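Local coordinates for protein bromoperoxidase A1 (Streptomyces aureofaciens, PDB 1A8Q) that brominates without a haem cofactor and may be the chlorinating enzyme of 7-chlorotetracycline biosynthesis, at residues 117-122 with 221-226; 123-128 with 225-230; 135-140 with 199-204; 215-220 with 234-239; 245-250 with 262-267. All blocks are in the same frame, centred on the assembly; numbering follows the deposited sequence.

Contact 1 (117-122 with 221-226)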
# COMPACT_ATOMS: atom_id res chain seq x y z
N LEU A 117 7.09 5.01 0.87
CA LEU A 117 6.77 3.71 0.28
C LEU A 117 7.06 2.69 1.35
O LEU A 117 8.21 2.41 1.69
CB LEU A 117 7.68 3.47 -0.95
CG LEU A 117 7.36 4.27 -2.21
CD1 LEU A 117 8.44 3.88 -3.24
CD2 LEU A 117 6.02 3.97 -2.84
N LEU A 118 6.01 2.12 1.96
CA LEU A 118 6.21 1.11 3.01
C LEU A 118 5.99 -0.28 2.46
O LEU A 118 4.86 -0.58 1.98
CB LEU A 118 5.12 1.39 4.10
CG LEU A 118 5.08 0.36 5.24
CD1 LEU A 118 6.33 0.33 6.08
CD2 LEU A 118 3.89 0.66 6.19
N SER A 119 7.01 -1.10 2.48
CA SER A 119 6.94 -2.51 2.03
C SER A 119 6.25 -2.57 0.68
O SER A 119 5.32 -3.39 0.50
CB SER A 119 6.15 -3.33 3.06
OG SER A 119 6.67 -3.07 4.40
N ALA A 120 6.69 -1.75 -0.27
CA ALA A 120 5.98 -1.54 -1.50
C ALA A 120 6.54 -2.32 -2.68
O ALA A 120 7.74 -2.61 -2.71
CB ALA A 120 6.00 -0.04 -1.82
N ILE A 121 5.68 -2.56 -3.66
CA ILE A 121 6.06 -3.35 -4.82
C ILE A 121 7.04 -2.75 -5.82
O ILE A 121 7.65 -3.59 -6.51
CB ILE A 121 4.80 -3.82 -5.58
CG1 ILE A 121 4.01 -2.66 -6.18
CG2 ILE A 121 3.93 -4.70 -4.65
CD1 ILE A 121 2.84 -3.12 -7.06
N PRO A 122 7.19 -1.46 -6.00
CA PRO A 122 8.14 -0.97 -7.04
C PRO A 122 9.52 -1.44 -6.71
O PRO A 122 9.92 -1.64 -5.57
CB PRO A 122 8.00 0.55 -7.00
CG PRO A 122 6.62 0.77 -6.42
CD PRO A 122 6.52 -0.33 -5.38
N ASP A 221 13.07 -6.72 6.58
CA ASP A 221 13.85 -7.75 5.90
C ASP A 221 13.38 -9.15 6.21
O ASP A 221 14.03 -10.11 5.80
CB ASP A 221 15.34 -7.57 6.25
CG ASP A 221 15.68 -7.94 7.66
OD1 ASP A 221 14.88 -8.50 8.44
OD2 ASP A 221 16.88 -7.67 8.01
N ASP A 222 12.21 -9.31 6.86
CA ASP A 222 11.56 -10.60 6.92
C ASP A 222 10.18 -10.53 6.23
O ASP A 222 9.19 -11.13 6.70
CB ASP A 222 11.42 -11.11 8.36
CG ASP A 222 10.99 -12.56 8.41
OD1 ASP A 222 11.38 -13.35 7.52
OD2 ASP A 222 10.19 -12.93 9.29
N ASP A 223 10.13 -9.74 5.17
CA ASP A 223 8.87 -9.60 4.41
C ASP A 223 8.73 -10.81 3.50
O ASP A 223 9.44 -11.02 2.51
CB ASP A 223 8.89 -8.26 3.68
CG ASP A 223 7.55 -7.89 3.09
OD1 ASP A 223 6.85 -8.84 2.64
OD2 ASP A 223 7.24 -6.69 3.07
N GLN A 224 7.72 -11.62 3.84
CA GLN A 224 7.49 -12.88 3.11
C GLN A 224 6.52 -12.70 1.98
O GLN A 224 6.11 -13.70 1.33
CB GLN A 224 6.96 -13.90 4.14
CG GLN A 224 7.92 -14.28 5.24
CD GLN A 224 7.37 -15.23 6.29
OE1 GLN A 224 6.44 -15.98 6.01
NE2 GLN A 224 7.95 -15.22 7.49
N VAL A 225 6.11 -11.49 1.67
CA VAL A 225 5.14 -11.20 0.61
C VAL A 225 5.82 -10.39 -0.51
O VAL A 225 5.68 -10.72 -1.70
CB VAL A 225 3.94 -10.41 1.15
CG1 VAL A 225 2.89 -10.09 0.08
CG2 VAL A 225 3.24 -11.19 2.28
N VAL A 226 6.54 -9.33 -0.13
CA VAL A 226 7.20 -8.43 -1.07
C VAL A 226 8.68 -8.43 -0.72
O VAL A 226 9.09 -7.84 0.26
CB VAL A 226 6.58 -7.03 -1.00
CG1 VAL A 226 7.27 -6.03 -1.92
CG2 VAL A 226 5.08 -7.08 -1.37
O HOH W 1 8.08 -5.21 5.04

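Contact 2 (123-128 with 225-230)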
# COMPACT_ATOMS: atom_id res chain seq x y z
N PRO A 123 10.36 -1.66 -7.76
CA PRO A 123 10.01 -1.38 -9.12
C PRO A 123 9.19 -2.45 -9.85
O PRO A 123 8.34 -2.06 -10.63
CB PRO A 123 11.39 -1.29 -9.85
CG PRO A 123 12.39 -1.27 -8.76
CD PRO A 123 11.82 -1.95 -7.55
N VAL A 124 9.50 -3.70 -9.65
CA VAL A 124 8.76 -4.78 -10.31
C VAL A 124 8.95 -6.04 -9.50
O VAL A 124 10.03 -6.34 -9.02
CB VAL A 124 9.12 -4.96 -11.80
CG1 VAL A 124 10.59 -5.28 -11.99
CG2 VAL A 124 8.22 -6.04 -12.41
N MET A 125 7.85 -6.82 -9.29
CA MET A 125 7.97 -8.02 -8.49
C MET A 125 8.40 -9.31 -9.20
O MET A 125 9.11 -10.09 -8.58
CB MET A 125 6.53 -8.33 -7.92
CG MET A 125 6.19 -7.16 -6.97
SD MET A 125 6.49 -7.72 -5.28
CE MET A 125 5.05 -8.80 -5.11
N ILE A 126 7.93 -9.48 -10.43
CA ILE A 126 8.14 -10.77 -11.09
C ILE A 126 9.61 -11.13 -11.32
O ILE A 126 10.41 -10.30 -11.76
CB ILE A 126 7.34 -10.82 -12.40
CG1 ILE A 126 7.35 -12.21 -13.04
CG2 ILE A 126 7.78 -9.82 -13.45
CD1 ILE A 126 6.73 -13.30 -12.22
N LYS A 127 9.93 -12.37 -10.96
CA LYS A 127 11.28 -12.86 -11.22
C LYS A 127 11.50 -13.02 -12.73
O LYS A 127 10.64 -13.44 -13.49
CB LYS A 127 11.43 -14.24 -10.58
CG LYS A 127 12.79 -14.90 -10.65
CD LYS A 127 12.75 -16.27 -9.99
CE LYS A 127 14.09 -17.01 -10.14
NZ LYS A 127 14.26 -17.91 -8.95
N SER A 128 12.74 -12.68 -13.11
CA SER A 128 13.11 -12.91 -14.52
C SER A 128 14.63 -12.99 -14.54
O SER A 128 15.28 -12.79 -13.52
CB SER A 128 12.61 -11.75 -15.38
OG SER A 128 13.29 -10.53 -15.13
N VAL A 225 6.11 -11.49 1.67
CA VAL A 225 5.14 -11.20 0.61
C VAL A 225 5.82 -10.39 -0.51
O VAL A 225 5.68 -10.72 -1.70
CB VAL A 225 3.94 -10.41 1.15
CG1 VAL A 225 2.89 -10.09 0.08
CG2 VAL A 225 3.24 -11.19 2.28
N VAL A 226 6.54 -9.33 -0.13
CA VAL A 226 7.20 -8.43 -1.07
C VAL A 226 8.68 -8.43 -0.72
O VAL A 226 9.09 -7.84 0.26
CB VAL A 226 6.58 -7.03 -1.00
CG1 VAL A 226 7.27 -6.03 -1.92
CG2 VAL A 226 5.08 -7.08 -1.37
N PRO A 227 9.51 -9.12 -1.49
CA PRO A 227 10.89 -9.35 -1.09
C PRO A 227 11.72 -8.09 -1.12
O PRO A 227 11.76 -7.41 -2.14
CB PRO A 227 11.41 -10.39 -2.08
CG PRO A 227 10.51 -10.24 -3.27
CD PRO A 227 9.14 -9.96 -2.66
N ILE A 228 12.38 -7.81 0.02
CA ILE A 228 13.12 -6.56 0.10
C ILE A 228 14.16 -6.40 -0.98
O ILE A 228 14.25 -5.28 -1.50
CB ILE A 228 13.74 -6.41 1.51
CG1 ILE A 228 14.34 -5.02 1.68
CG2 ILE A 228 14.76 -7.50 1.83
CD1 ILE A 228 14.77 -4.73 3.12
N ASP A 229 14.93 -7.43 -1.28
CA ASP A 229 16.00 -7.19 -2.28
C ASP A 229 15.55 -6.83 -3.67
O ASP A 229 16.28 -6.20 -4.47
CB ASP A 229 16.86 -8.47 -2.32
CG ASP A 229 17.62 -8.64 -1.01
OD1 ASP A 229 17.96 -7.66 -0.32
OD2 ASP A 229 17.86 -9.81 -0.67
N ALA A 230 14.38 -7.29 -4.09
CA ALA A 230 13.88 -6.99 -5.43
C ALA A 230 13.16 -5.67 -5.48
O ALA A 230 12.89 -5.15 -6.55
CB ALA A 230 12.91 -8.08 -5.90
O HOH W 2 12.54 -5.20 -9.22

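Contact 3 (135-140 with 199-204)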
# COMPACT_ATOMS: atom_id res chain seq x y z
N VAL A 135 9.86 -12.48 -7.40
CA VAL A 135 8.93 -13.56 -7.03
C VAL A 135 8.60 -14.41 -8.26
O VAL A 135 8.22 -13.88 -9.29
CB VAL A 135 7.64 -12.90 -6.51
CG1 VAL A 135 6.58 -13.93 -6.16
CG2 VAL A 135 7.94 -12.04 -5.26
N PRO A 136 8.70 -15.72 -8.13
CA PRO A 136 8.40 -16.60 -9.25
C PRO A 136 6.96 -16.56 -9.68
O PRO A 136 6.05 -16.43 -8.82
CB PRO A 136 8.76 -18.00 -8.73
CG PRO A 136 9.45 -17.84 -7.45
CD PRO A 136 9.20 -16.43 -6.94
N ASP A 137 6.64 -16.84 -10.95
CA ASP A 137 5.26 -16.84 -11.41
C ASP A 137 4.35 -17.78 -10.62
O ASP A 137 3.17 -17.48 -10.46
CB ASP A 137 5.09 -17.38 -12.83
CG ASP A 137 5.48 -16.42 -13.92
OD1 ASP A 137 4.67 -15.56 -14.28
OD2 ASP A 137 6.63 -16.65 -14.36
N GLU A 138 4.88 -18.94 -10.21
CA GLU A 138 4.08 -19.92 -9.49
C GLU A 138 3.45 -19.33 -8.22
O GLU A 138 2.38 -19.79 -7.79
CB GLU A 138 4.88 -21.12 -9.01
CG GLU A 138 5.78 -21.94 -9.89
CD GLU A 138 6.94 -22.53 -9.08
OE1 GLU A 138 7.56 -21.82 -8.26
OE2 GLU A 138 7.25 -23.73 -9.28
N VAL A 139 4.12 -18.39 -7.58
CA VAL A 139 3.55 -17.77 -6.37
C VAL A 139 2.29 -16.99 -6.72
O VAL A 139 1.27 -17.09 -6.01
CB VAL A 139 4.62 -16.88 -5.70
CG1 VAL A 139 4.00 -16.00 -4.61
CG2 VAL A 139 5.70 -17.79 -5.10
N PHE A 140 2.33 -16.21 -7.79
CA PHE A 140 1.15 -15.42 -8.18
C PHE A 140 0.04 -16.35 -8.61
O PHE A 140 -1.15 -16.14 -8.30
CB PHE A 140 1.53 -14.45 -9.30
CG PHE A 140 2.59 -13.50 -8.80
CD1 PHE A 140 2.38 -12.70 -7.70
CD2 PHE A 140 3.79 -13.39 -9.45
CE1 PHE A 140 3.33 -11.82 -7.23
CE2 PHE A 140 4.77 -12.51 -8.99
CZ PHE A 140 4.54 -11.70 -7.90
N PHE A 199 -0.33 -6.43 -9.52
CA PHE A 199 0.86 -6.12 -8.70
C PHE A 199 2.03 -7.03 -8.98
O PHE A 199 3.17 -6.63 -8.72
CB PHE A 199 0.51 -6.08 -7.22
CG PHE A 199 0.17 -7.33 -6.47
CD1 PHE A 199 1.03 -8.39 -6.30
CD2 PHE A 199 -1.06 -7.37 -5.78
CE1 PHE A 199 0.72 -9.49 -5.52
CE2 PHE A 199 -1.38 -8.48 -5.04
CZ PHE A 199 -0.52 -9.53 -4.87
N GLY A 200 1.78 -8.21 -9.56
CA GLY A 200 2.87 -9.16 -9.77
C GLY A 200 3.71 -8.70 -10.99
O GLY A 200 4.90 -9.00 -10.99
N TYR A 201 3.04 -8.14 -11.97
CA TYR A 201 3.69 -8.04 -13.30
C TYR A 201 3.94 -6.62 -13.77
O TYR A 201 4.62 -6.43 -14.80
CB TYR A 201 2.80 -8.80 -14.31
CG TYR A 201 2.82 -10.30 -14.00
CD1 TYR A 201 3.76 -11.16 -14.53
CD2 TYR A 201 1.84 -10.83 -13.14
CE1 TYR A 201 3.80 -12.51 -14.20
CE2 TYR A 201 1.88 -12.17 -12.81
CZ TYR A 201 2.81 -13.01 -13.37
OH TYR A 201 2.80 -14.34 -12.98
N THR A 202 3.38 -5.61 -13.10
CA THR A 202 3.54 -4.24 -13.62
C THR A 202 4.90 -3.69 -13.23
O THR A 202 5.31 -3.84 -12.10
CB THR A 202 2.43 -3.31 -13.09
OG1 THR A 202 1.14 -3.84 -13.46
CG2 THR A 202 2.57 -1.90 -13.62
N ASP A 203 5.57 -3.05 -14.21
CA ASP A 203 6.91 -2.49 -13.89
C ASP A 203 6.79 -1.00 -13.71
O ASP A 203 6.33 -0.26 -14.61
CB ASP A 203 7.83 -2.89 -15.06
CG ASP A 203 9.25 -2.44 -14.91
OD1 ASP A 203 9.53 -1.55 -14.09
OD2 ASP A 203 10.16 -2.96 -15.60
N PHE A 204 7.23 -0.48 -12.55
CA PHE A 204 7.11 0.95 -12.30
C PHE A 204 8.47 1.65 -12.38
O PHE A 204 8.57 2.81 -11.98
CB PHE A 204 6.61 1.20 -10.84
CG PHE A 204 5.25 0.55 -10.64
CD1 PHE A 204 4.10 1.20 -11.04
CD2 PHE A 204 5.20 -0.72 -10.10
CE1 PHE A 204 2.85 0.59 -10.88
CE2 PHE A 204 3.94 -1.36 -9.95
CZ PHE A 204 2.81 -0.67 -10.33

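Contact 4 (215-220 with 234-239)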
# COMPACT_ATOMS: atom_id res chain seq x y z
N THR A 215 11.53 11.26 -0.67
CA THR A 215 10.82 9.99 -0.61
C THR A 215 11.51 9.12 0.41
O THR A 215 12.74 9.01 0.43
CB THR A 215 10.86 9.28 -1.99
OG1 THR A 215 10.18 10.09 -2.97
CG2 THR A 215 10.17 7.92 -1.83
N LEU A 216 10.74 8.54 1.33
CA LEU A 216 11.24 7.61 2.29
C LEU A 216 10.77 6.20 1.92
O LEU A 216 9.58 6.02 1.71
CB LEU A 216 10.65 7.94 3.68
CG LEU A 216 10.97 6.95 4.79
CD1 LEU A 216 12.43 6.84 5.16
CD2 LEU A 216 10.16 7.35 6.04
N VAL A 217 11.69 5.27 1.86
CA VAL A 217 11.35 3.88 1.55
C VAL A 217 11.62 3.08 2.80
O VAL A 217 12.72 3.12 3.38
CB VAL A 217 12.22 3.36 0.38
CG1 VAL A 217 11.85 1.90 0.12
CG2 VAL A 217 11.98 4.21 -0.86
N VAL A 218 10.59 2.43 3.40
CA VAL A 218 10.76 1.61 4.59
C VAL A 218 10.44 0.15 4.23
O VAL A 218 9.46 -0.01 3.51
CB VAL A 218 9.75 2.04 5.70
CG1 VAL A 218 9.82 1.13 6.92
CG2 VAL A 218 10.09 3.48 6.12
N HIS A 219 11.21 -0.84 4.68
CA HIS A 219 10.86 -2.20 4.28
C HIS A 219 11.44 -3.15 5.32
O HIS A 219 12.57 -2.91 5.80
CB HIS A 219 11.50 -2.49 2.91
CG HIS A 219 10.75 -3.45 2.03
ND1 HIS A 219 10.15 -3.04 0.90
CD2 HIS A 219 10.51 -4.77 2.17
CE1 HIS A 219 9.52 -4.06 0.31
NE2 HIS A 219 9.73 -5.11 1.07
N GLY A 220 10.68 -4.18 5.66
CA GLY A 220 11.20 -5.15 6.64
C GLY A 220 12.08 -6.15 5.90
O GLY A 220 11.73 -6.55 4.78
N LYS A 234 15.90 -1.70 -4.33
CA LYS A 234 16.07 -1.12 -5.65
C LYS A 234 15.36 0.19 -5.84
O LYS A 234 15.86 1.09 -6.50
CB LYS A 234 15.54 -2.11 -6.73
CG LYS A 234 16.43 -3.36 -6.72
CD LYS A 234 15.98 -4.23 -7.92
CE LYS A 234 16.78 -5.52 -7.96
NZ LYS A 234 17.57 -5.57 -9.23
N SER A 235 14.13 0.35 -5.29
CA SER A 235 13.47 1.64 -5.53
C SER A 235 14.25 2.78 -4.86
O SER A 235 14.19 3.90 -5.39
CB SER A 235 12.00 1.58 -5.05
OG SER A 235 12.05 1.25 -3.67
N ALA A 236 14.90 2.49 -3.76
CA ALA A 236 15.67 3.50 -3.00
C ALA A 236 16.87 3.97 -3.84
O ALA A 236 17.29 5.12 -3.69
CB ALA A 236 16.14 2.92 -1.69
N GLN A 237 17.32 3.11 -4.73
CA GLN A 237 18.42 3.52 -5.63
C GLN A 237 17.94 4.26 -6.86
O GLN A 237 18.70 5.08 -7.43
CB GLN A 237 19.20 2.27 -6.04
CG GLN A 237 19.96 1.57 -4.95
CD GLN A 237 21.08 2.35 -4.28
OE1 GLN A 237 21.56 3.39 -4.77
NE2 GLN A 237 21.54 1.86 -3.12
N ILE A 238 16.74 4.01 -7.35
CA ILE A 238 16.22 4.64 -8.56
C ILE A 238 15.59 5.98 -8.32
O ILE A 238 15.65 6.91 -9.16
CB ILE A 238 15.16 3.74 -9.24
CG1 ILE A 238 15.82 2.40 -9.59
CG2 ILE A 238 14.53 4.42 -10.45
CD1 ILE A 238 14.84 1.35 -10.08
N ILE A 239 14.79 6.10 -7.25
CA ILE A 239 14.14 7.37 -6.95
C ILE A 239 15.20 8.40 -6.56
O ILE A 239 15.97 8.14 -5.65
CB ILE A 239 13.18 7.18 -5.75
CG1 ILE A 239 12.04 6.24 -6.20
CG2 ILE A 239 12.66 8.53 -5.29
CD1 ILE A 239 11.23 5.77 -4.98

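Contact 5 (245-250 with 262-267)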
# COMPACT_ATOMS: atom_id res chain seq x y z
N LYS A 245 15.08 2.94 4.95
CA LYS A 245 15.22 2.48 6.31
C LYS A 245 14.83 1.00 6.33
O LYS A 245 13.65 0.70 6.03
CB LYS A 245 14.35 3.27 7.31
CG LYS A 245 14.83 4.70 7.54
CD LYS A 245 14.02 5.44 8.62
CE LYS A 245 14.83 6.70 8.99
NZ LYS A 245 14.35 7.27 10.28
N VAL A 246 15.76 0.11 6.57
CA VAL A 246 15.49 -1.32 6.66
C VAL A 246 15.05 -1.65 8.09
O VAL A 246 15.72 -1.29 9.05
CB VAL A 246 16.71 -2.17 6.29
CG1 VAL A 246 16.45 -3.66 6.52
CG2 VAL A 246 17.03 -1.80 4.84
N TYR A 247 13.90 -2.32 8.20
CA TYR A 247 13.43 -2.71 9.55
C TYR A 247 13.84 -4.15 9.77
O TYR A 247 13.21 -5.09 9.24
CB TYR A 247 11.92 -2.53 9.67
CG TYR A 247 11.42 -1.14 9.99
CD1 TYR A 247 12.15 0.01 9.73
CD2 TYR A 247 10.14 -0.97 10.52
CE1 TYR A 247 11.65 1.28 9.99
CE2 TYR A 247 9.61 0.27 10.73
CZ TYR A 247 10.39 1.40 10.56
OH TYR A 247 9.83 2.61 10.76
N GLU A 248 14.89 -4.39 10.55
CA GLU A 248 15.37 -5.75 10.77
C GLU A 248 14.33 -6.61 11.48
O GLU A 248 13.77 -6.24 12.50
CB GLU A 248 16.70 -5.70 11.60
CG GLU A 248 17.81 -5.07 10.76
CD GLU A 248 19.21 -5.34 11.29
OE1 GLU A 248 19.37 -5.82 12.43
OE2 GLU A 248 20.16 -5.04 10.52
N GLY A 249 14.09 -7.79 10.95
CA GLY A 249 13.14 -8.74 11.50
C GLY A 249 11.67 -8.42 11.26
O GLY A 249 10.84 -9.16 11.84
N SER A 250 11.32 -7.41 10.49
CA SER A 250 9.92 -7.01 10.38
C SER A 250 9.23 -7.69 9.20
O SER A 250 9.82 -7.94 8.17
CB SER A 250 9.78 -5.50 10.23
OG SER A 250 10.03 -4.92 11.52
N GLU A 262 4.58 1.21 16.22
CA GLU A 262 5.04 2.44 16.89
C GLU A 262 6.38 2.95 16.30
O GLU A 262 6.56 4.18 16.24
CB GLU A 262 5.21 2.21 18.38
CG GLU A 262 3.87 1.98 19.06
CD GLU A 262 3.31 0.58 18.98
OE1 GLU A 262 3.92 -0.41 18.54
OE2 GLU A 262 2.13 0.37 19.39
N LYS A 263 7.19 2.00 15.89
CA LYS A 263 8.47 2.38 15.24
C LYS A 263 8.16 3.11 13.95
O LYS A 263 8.76 4.16 13.63
CB LYS A 263 9.33 1.13 15.08
CG LYS A 263 10.68 1.33 14.40
CD LYS A 263 11.23 -0.06 14.05
CE LYS A 263 12.62 0.07 13.43
NZ LYS A 263 13.31 -1.26 13.58
N PHE A 264 7.21 2.57 13.12
CA PHE A 264 6.88 3.24 11.87
C PHE A 264 6.26 4.58 12.14
O PHE A 264 6.54 5.58 11.47
CB PHE A 264 5.90 2.37 11.01
CG PHE A 264 5.52 3.05 9.73
CD1 PHE A 264 6.48 3.24 8.71
CD2 PHE A 264 4.24 3.50 9.50
CE1 PHE A 264 6.14 3.91 7.56
CE2 PHE A 264 3.88 4.12 8.31
CZ PHE A 264 4.83 4.32 7.34
N ASN A 265 5.34 4.70 13.12
CA ASN A 265 4.72 5.98 13.38
C ASN A 265 5.81 7.04 13.72
O ASN A 265 5.69 8.18 13.28
CB ASN A 265 3.76 5.84 14.56
CG ASN A 265 2.46 5.09 14.23
OD1 ASN A 265 2.26 4.81 13.05
ND2 ASN A 265 1.65 4.85 15.26
N ARG A 266 6.78 6.62 14.50
CA ARG A 266 7.88 7.54 14.91
C ARG A 266 8.67 8.00 13.68
O ARG A 266 8.87 9.20 13.45
CB ARG A 266 8.77 6.78 15.87
CG ARG A 266 9.77 7.55 16.71
CD ARG A 266 9.87 6.83 18.06
NE ARG A 266 9.99 7.75 19.19
CZ ARG A 266 10.95 7.68 20.12
NH1 ARG A 266 11.88 6.74 20.10
NH2 ARG A 266 10.98 8.58 21.10
N ASP A 267 9.00 7.06 12.79
CA ASP A 267 9.72 7.41 11.57
C ASP A 267 8.92 8.30 10.64
O ASP A 267 9.43 9.17 9.94
CB ASP A 267 10.22 6.18 10.79
CG ASP A 267 11.41 5.55 11.46
OD1 ASP A 267 12.15 6.28 12.21
OD2 ASP A 267 11.68 4.34 11.32
O HOH W 3 12.09 9.28 9.29
O HOH W 4 15.77 -2.34 12.38
O HOH W 5 12.23 -3.81 12.94

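Contact 1 (117-122 with 221-226)
S119 and V226 meet where two loops leave the C-terminal ends of the strands of an alpha/beta hydrolase sheet, one following strand 112-118 and the other strand 215-220; the second loop carries D223, the acid of the catalytic triad with S94 and H252. The polar link is indirect. Water 1 accepts from S119 OG at 2.6 Å and donates to D223 OD2 over the same length, while S119 CB approaches OD2 to 3.5 Å. OD2 is also hydrogen-bonded to H252 ND1. The other carboxylate oxygen, OD1, is gripped by two backbone N-H groups, an Asx turn from V225 N at 2.9 Å and an Asx motif spanning three residues from V226 N, which together fix the rotation of the group. Van der Waals packing completes the buried contact. V226 has CG1 anti to the backbone N (chi1 178°), which brings this methyl to 3.5 Å from A120 O, and its CG2 makes an apolar contact with I121 CG2 at 4.2 Å. The bond from V226 N to D223 OD1 is almost straight, 178° at the hydrogen, although the donor stands well above the carboxylate plane.

Contact 2 (123-128 with 225-230)
P123, joined to the residue before it by a cis peptide bond, opens the first loop with its ring turned so that CD lies 3.5 Å from A230 O. The proline also touches K234 and I238 of helix 232-238 and L208 of helix 205-208. At V124 the backbone does the work, since the side chain points away from 225-230. Water 2 donates one hydrogen to V124 O and the other to A230 O, at 2.8 Å from the former and 2.7 Å from the latter, and thus joins two carbonyl groups that cannot bond to each other directly. M125 then supplies the largest share of the buried surface. Its chain is bent about the CB-CG and CG-SD bonds, with chi3 at -74° setting CE, and it crosses V226 at about a right angle. SD rests 3.8 Å from V226 CG1 and 4.3 Å from P227 CD, while CE comes to 4.0 Å from V225 O; M125 also touches F140 of helix 137-162. V226 in turn lies against the catalytic histidine, H252. The arrangement is that of an alpha/beta hydrolase in which the excursion leading from the sheet to the inserted helices packs on the loop bearing the triad acid.

Contact 3 (135-140 with 199-204)
F140 and Y201 bury the most surface here, with D137 holding the end of the tyrosine. They join the first turn of helix 137-162 to the last turn of helix 189-201, two of the helices inserted between strands 112-118 and 215-220 of the alpha/beta hydrolase sheet. With CG anti to the carbonyl carbon (chi1 -62°), the ring of F140 lies across the backbone of the second helix at G200, whose CA stands over one face, displaced toward the rim, 3.8 Å from the ring centroid: a CH-pi contact. G200 has no side chain, and the ring lies directly on its CA. Beside it, F140 CE1 meets the edge of the F199 ring at CE1, 3.9 Å away, and F199 itself makes an edge-to-face pair with W28.

Y201 passes F140 in the opposite direction, the two rings inclined at 57° with centroids 5.5 Å apart. Its hydroxyl goes on to D137, donating to OD1 over 2.6 Å on the anti side of the carboxylate and 21° out of its plane. D137 comes to the ring's edge, with OD1 only 3.2 Å from Y201 CE1, and the two side chains cross at about a right angle. D137 also touches I126. The short bond joins an exposed aspartate to a partly exposed tyrosine, while F140 is buried, and the nearby negative charge would probably favour the protonated, neutral phenol over the phenolate.

Contact 4 (215-220 with 234-239)
T215 and V217 pack against S235, A236 and I239 in a purely van der Waals contact between strand 215-220 and the end of helix 232-238, which covers one side of the sheet. Both strand residues turn their CB toward the helix, and L216 between them turns away. T215 meets I239, the first residue to leave helical geometry, and the two side chains cross at about a right angle. I239 CG2, anti to the backbone N, comes to 3.7 Å from T215 OG1 and 3.8 Å from T215 CB, while I239 CD1 lies 4.0 Å from T215 CG2. The hydroxyl of T215 bonds to I213 O, just before the strand, and still lies against I239 CG2.

Strand, helix and the following strand 243-247 make a beta-alpha-beta unit of the alpha/beta hydrolase fold, and the contact lies inside it. Two residues further along the strand, both V217 methyls lie near S235 OG. CG1, anti to the backbone N at chi1 179°, is the closer of the two to S235 OG, at 3.9 Å. V217 CG2 also faces the A236 methyl, CB, at 4.4 Å and has I239 CD1 at 4.5 Å, the loosest of these approaches. S235 OG makes weak bonds to G232 O and T231 O. L244 of strand 243-247 touches both V217 and A236, and I239 also reaches L117 of strand 112-118.

Contact 5 (245-250 with 262-267)
Y247 and D267 carry the polar part of this contact between strand 243-247 and helix 260-272, whose short segments run antiparallel. The tyrosine and aspartate meet tip to tip: Y247 OH donates to D267 OD2 at 2.6 Å, on the anti side of the carboxylate and 23° out of its plane. The other oxygen, OD1, forms a salt bridge with K245 NZ at 3.1 Å, whose hydrogen bond is weak; E270 offers that ammonium a further, long ion pair, and water 3 joins it to D267 O. K263, with CG anti to the backbone N (chi1 179°) and the chain extended beyond it, slides across one face of the tyrosine ring in the opposite direction, its CE above the ring centre at 3.6 Å in a CH-pi contact and NZ making a cation-pi contact at 4.3 Å from the centroid. Waters 4 and 5 accept from NZ and pass its reach on to E248 N, E248 O and S250 OG. Beside the hydroxyl, F264 CA lies 3.2 Å from Y247 OH. A C-terminal helix packed on the edge strand belongs to the alpha/beta hydrolase fold, and the type II turn from Y247 to S250 leads on toward catalytic H252.

How the contacts relate
From the N terminus, the chain first enters these contacts where strand 112-118 ends. Contact 1 closes a long loop from there to the residues after strand 215-220, and contact 2 closes a slightly shorter one, sharing V225 and V226 with it. Contact 3 is nested within both, tying inserted helices 137-162 and 189-201 together. Contact 4 crosses contacts 1 and 2, since strand 215-220 falls inside their loops and its helix beyond them. Contact 5 follows in series, joining the last strand to the C-terminal helix. Contacts 1, 4 and 5 share the sheet through neighbouring strands 112-118, 215-220 and 243-247, while contact 2 ties the start of the inserted region to the loop after strand 215-220.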